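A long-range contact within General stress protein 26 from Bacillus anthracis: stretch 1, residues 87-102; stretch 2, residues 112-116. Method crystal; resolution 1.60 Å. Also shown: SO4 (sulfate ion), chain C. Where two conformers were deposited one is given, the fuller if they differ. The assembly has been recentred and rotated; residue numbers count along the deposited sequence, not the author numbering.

Stretch 1 87-102: EEDSTLKNKFWNNSLK
Stretch 2, residues 112-116: NYVLI

Stretch 1 meets the strand 113-116 twice, first as a strand neighbour and then as a helix laid across it. Glu87 (phi/psi -124/126) and Leu115 (-109/139) form an antiparallel hydrogen-bonded pair, CA to CA 5.0 Å: Glu87 N donates to Leu115 O at 2.8 Å (161°), and Leu115 N to Glu87 O at 2.9 Å (160°). Their side chains share one sheet face, CB to CB 4.1 Å, but the end of Glu87 (t, p) leads away, and its OE2 accepts from Asp89 N at 2.9 Å. Asp89 (chi1 t) then caps helix 90-96, OD2 receiving Leu92 N at 2.8 Å.

The helix axis crosses the strand at 94°, 8.9 Å away at closest approach, a gap filled by side chains. Leu115 (m, t) is one bump: its CD1 lies 3.6 Å from Leu92 CB, 3.9 Å from Lys93 N and 4.1 Å from Phe96 CD2, at the edge of that ring.

Tyr113 (chi1 t, chi2 18°) is the other. Lys93 (m, t, p, t) covers one face of its ring, CG 3.9 Å from the centroid and 16° off the normal. Trp97 (chi1 t) meets it obliquely, CE3 to Tyr113 CE2 3.8 Å, planes at 57°. Tyr113 OH reaches the helix backbone, donating to Lys93 O at 2.7 Å.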

# COMPACT_ATOMS: atom_id res chain seq x y z
N GLU A 87 20.16 4.91 -5.44
CA GLU A 87 20.97 6.13 -5.36
C GLU A 87 21.90 5.92 -4.17
O GLU A 87 21.45 5.60 -3.05
CB GLU A 87 20.04 7.37 -5.23
CG GLU A 87 20.80 8.65 -4.90
CD GLU A 87 21.68 9.13 -6.05
OE1 GLU A 87 21.16 9.87 -6.91
OE2 GLU A 87 22.90 8.83 -6.08
N GLU A 88 23.21 6.07 -4.41
CA GLU A 88 24.17 5.90 -3.33
C GLU A 88 24.93 7.22 -3.07
O GLU A 88 25.94 7.21 -2.38
CB GLU A 88 25.19 4.78 -3.64
CG GLU A 88 24.51 3.46 -3.92
CD GLU A 88 25.35 2.25 -3.59
OE1 GLU A 88 26.09 2.25 -2.58
OE2 GLU A 88 25.22 1.26 -4.32
N ASP A 89 24.44 8.32 -3.63
CA ASP A 89 25.07 9.65 -3.44
C ASP A 89 25.21 9.96 -1.94
O ASP A 89 24.22 9.99 -1.21
CB ASP A 89 24.19 10.69 -4.11
CG ASP A 89 24.74 12.07 -3.96
OD1 ASP A 89 25.78 12.38 -4.61
OD2 ASP A 89 24.17 12.85 -3.18
N SER A 90 26.45 10.18 -1.49
CA SER A 90 26.72 10.47 -0.07
C SER A 90 26.02 11.72 0.43
O SER A 90 25.57 11.76 1.58
CB SER A 90 28.22 10.60 0.20
OG SER A 90 28.86 9.38 -0.06
N THR A 91 25.91 12.74 -0.43
CA THR A 91 25.27 14.00 -0.02
C THR A 91 23.79 13.76 0.30
O THR A 91 23.33 14.18 1.35
CB THR A 91 25.43 15.10 -1.08
OG1 THR A 91 26.83 15.35 -1.23
CG2 THR A 91 24.73 16.43 -0.63
N LEU A 92 23.07 13.03 -0.57
CA LEU A 92 21.67 12.75 -0.28
C LEU A 92 21.53 11.80 0.91
O LEU A 92 20.66 12.00 1.76
CB LEU A 92 20.90 12.18 -1.49
CG LEU A 92 20.74 13.17 -2.61
CD1 LEU A 92 20.22 12.42 -3.90
CD2 LEU A 92 19.82 14.30 -2.20
N LYS A 93 22.40 10.79 1.00
CA LYS A 93 22.31 9.85 2.13
C LYS A 93 22.48 10.61 3.47
O LYS A 93 21.76 10.35 4.44
CB LYS A 93 23.36 8.73 2.00
CG LYS A 93 22.87 7.67 1.01
CD LYS A 93 23.93 6.72 0.57
CE LYS A 93 24.67 6.25 1.68
NZ LYS A 93 25.96 5.58 1.17
N ASN A 94 23.46 11.51 3.52
CA ASN A 94 23.71 12.26 4.74
C ASN A 94 22.60 13.27 5.00
O ASN A 94 22.24 13.51 6.16
CB ASN A 94 25.08 12.95 4.67
CG ASN A 94 26.24 11.96 4.69
OD1 ASN A 94 26.10 10.86 5.18
ND2 ASN A 94 27.40 12.38 4.17
N LYS A 95 22.01 13.81 3.93
CA LYS A 95 20.93 14.79 4.06
C LYS A 95 19.71 14.20 4.76
O LYS A 95 19.13 14.79 5.67
CB LYS A 95 20.56 15.36 2.67
CG LYS A 95 19.44 16.37 2.68
CD LYS A 95 19.26 16.96 1.25
CE LYS A 95 18.00 17.78 1.15
NZ LYS A 95 18.10 18.60 -0.13
N PHE A 96 19.35 12.98 4.37
CA PHE A 96 18.10 12.37 4.84
C PHE A 96 18.32 11.55 6.10
O PHE A 96 17.34 11.14 6.69
CB PHE A 96 17.46 11.50 3.72
CG PHE A 96 17.13 12.29 2.51
CD1 PHE A 96 16.53 13.53 2.63
CD2 PHE A 96 17.37 11.75 1.24
CE1 PHE A 96 16.18 14.28 1.49
CE2 PHE A 96 17.05 12.50 0.08
CZ PHE A 96 16.48 13.75 0.21
N TRP A 97 19.57 11.28 6.47
CA TRP A 97 19.84 10.43 7.63
C TRP A 97 19.13 10.96 8.88
O TRP A 97 19.13 12.16 9.13
CB TRP A 97 21.33 10.25 7.92
CG TRP A 97 21.47 9.45 9.18
CD1 TRP A 97 21.72 9.93 10.44
CD2 TRP A 97 21.31 8.01 9.31
NE1 TRP A 97 21.72 8.88 11.34
CE2 TRP A 97 21.49 7.70 10.67
CE3 TRP A 97 21.08 6.96 8.40
CZ2 TRP A 97 21.40 6.39 11.16
CZ3 TRP A 97 21.01 5.65 8.89
CH2 TRP A 97 21.18 5.39 10.26
N ASN A 98 18.55 10.08 9.69
CA ASN A 98 17.98 10.49 10.98
C ASN A 98 17.84 9.25 11.84
O ASN A 98 17.93 8.13 11.29
CB ASN A 98 16.64 11.22 10.81
CG ASN A 98 15.57 10.31 10.30
OD1 ASN A 98 14.86 9.66 11.08
ND2 ASN A 98 15.48 10.18 8.97
N ASN A 99 17.58 9.42 13.12
CA ASN A 99 17.70 8.25 14.03
C ASN A 99 16.55 7.24 13.88
O ASN A 99 16.67 6.10 14.34
CB ASN A 99 17.90 8.69 15.48
CG ASN A 99 19.30 9.32 15.70
OD1 ASN A 99 20.24 9.11 14.88
ND2 ASN A 99 19.46 10.05 16.80
N SER A 100 15.43 7.61 13.22
CA SER A 100 14.40 6.62 13.03
C SER A 100 14.91 5.47 12.17
O SER A 100 14.45 4.32 12.33
CB SER A 100 13.16 7.22 12.38
OG SER A 100 12.73 8.33 13.18
N LEU A 101 15.89 5.80 11.30
CA LEU A 101 16.46 4.76 10.39
C LEU A 101 17.31 3.71 11.11
O LEU A 101 17.67 2.68 10.51
CB LEU A 101 17.21 5.40 9.23
CG LEU A 101 16.40 6.41 8.41
CD1 LEU A 101 17.39 7.04 7.40
CD2 LEU A 101 15.31 5.64 7.67
N LYS A 102 17.60 3.93 12.40
CA LYS A 102 18.45 3.02 13.17
C LYS A 102 17.76 1.66 13.38
O LYS A 102 18.40 0.70 13.78
CB LYS A 102 18.90 3.66 14.52
CG LYS A 102 19.97 4.68 14.29
CD LYS A 102 20.48 5.30 15.61
CE LYS A 102 21.45 4.40 16.42
NZ LYS A 102 22.46 3.52 15.61
N ASN A 112 25.54 -0.73 3.93
CA ASN A 112 24.25 -1.25 3.54
C ASN A 112 23.18 -0.19 3.26
O ASN A 112 22.13 -0.53 2.73
CB ASN A 112 23.72 -2.23 4.60
CG ASN A 112 24.64 -3.46 4.75
OD1 ASN A 112 25.10 -3.99 3.72
ND2 ASN A 112 24.87 -3.91 5.97
N TYR A 113 23.45 1.08 3.60
CA TYR A 113 22.45 2.14 3.39
C TYR A 113 22.45 2.57 1.92
O TYR A 113 23.46 3.02 1.38
CB TYR A 113 22.85 3.30 4.31
CG TYR A 113 22.10 4.62 4.21
CD1 TYR A 113 20.83 4.71 3.58
CD2 TYR A 113 22.66 5.79 4.79
CE1 TYR A 113 20.18 5.89 3.51
CE2 TYR A 113 21.99 7.02 4.74
CZ TYR A 113 20.74 7.04 4.08
OH TYR A 113 20.07 8.24 4.03
N VAL A 114 21.31 2.42 1.29
CA VAL A 114 21.14 3.00 -0.05
C VAL A 114 19.82 3.73 -0.03
O VAL A 114 18.98 3.54 0.87
CB VAL A 114 21.10 1.92 -1.17
CG1 VAL A 114 22.44 1.18 -1.22
CG2 VAL A 114 19.95 0.90 -0.94
N LEU A 115 19.63 4.55 -1.05
CA LEU A 115 18.34 5.22 -1.26
C LEU A 115 17.64 4.62 -2.48
O LEU A 115 18.26 4.37 -3.51
CB LEU A 115 18.52 6.73 -1.48
CG LEU A 115 19.01 7.52 -0.27
CD1 LEU A 115 19.47 8.91 -0.76
CD2 LEU A 115 17.94 7.62 0.81
N ILE A 116 16.32 4.43 -2.35
CA ILE A 116 15.51 4.20 -3.55
C ILE A 116 15.01 5.57 -4.02
O ILE A 116 14.40 6.31 -3.25
CB ILE A 116 14.34 3.34 -3.21
CG1 ILE A 116 14.81 1.97 -2.73
CG2 ILE A 116 13.45 3.23 -4.45
CD1 ILE A 116 13.63 1.09 -2.22
S SO4 C . 11.29 7.74 16.19
O1 SO4 C . 12.35 6.77 15.87
O2 SO4 C . 10.07 6.99 16.51
O3 SO4 C . 11.69 8.56 17.34
O4 SO4 C . 11.04 8.69 15.11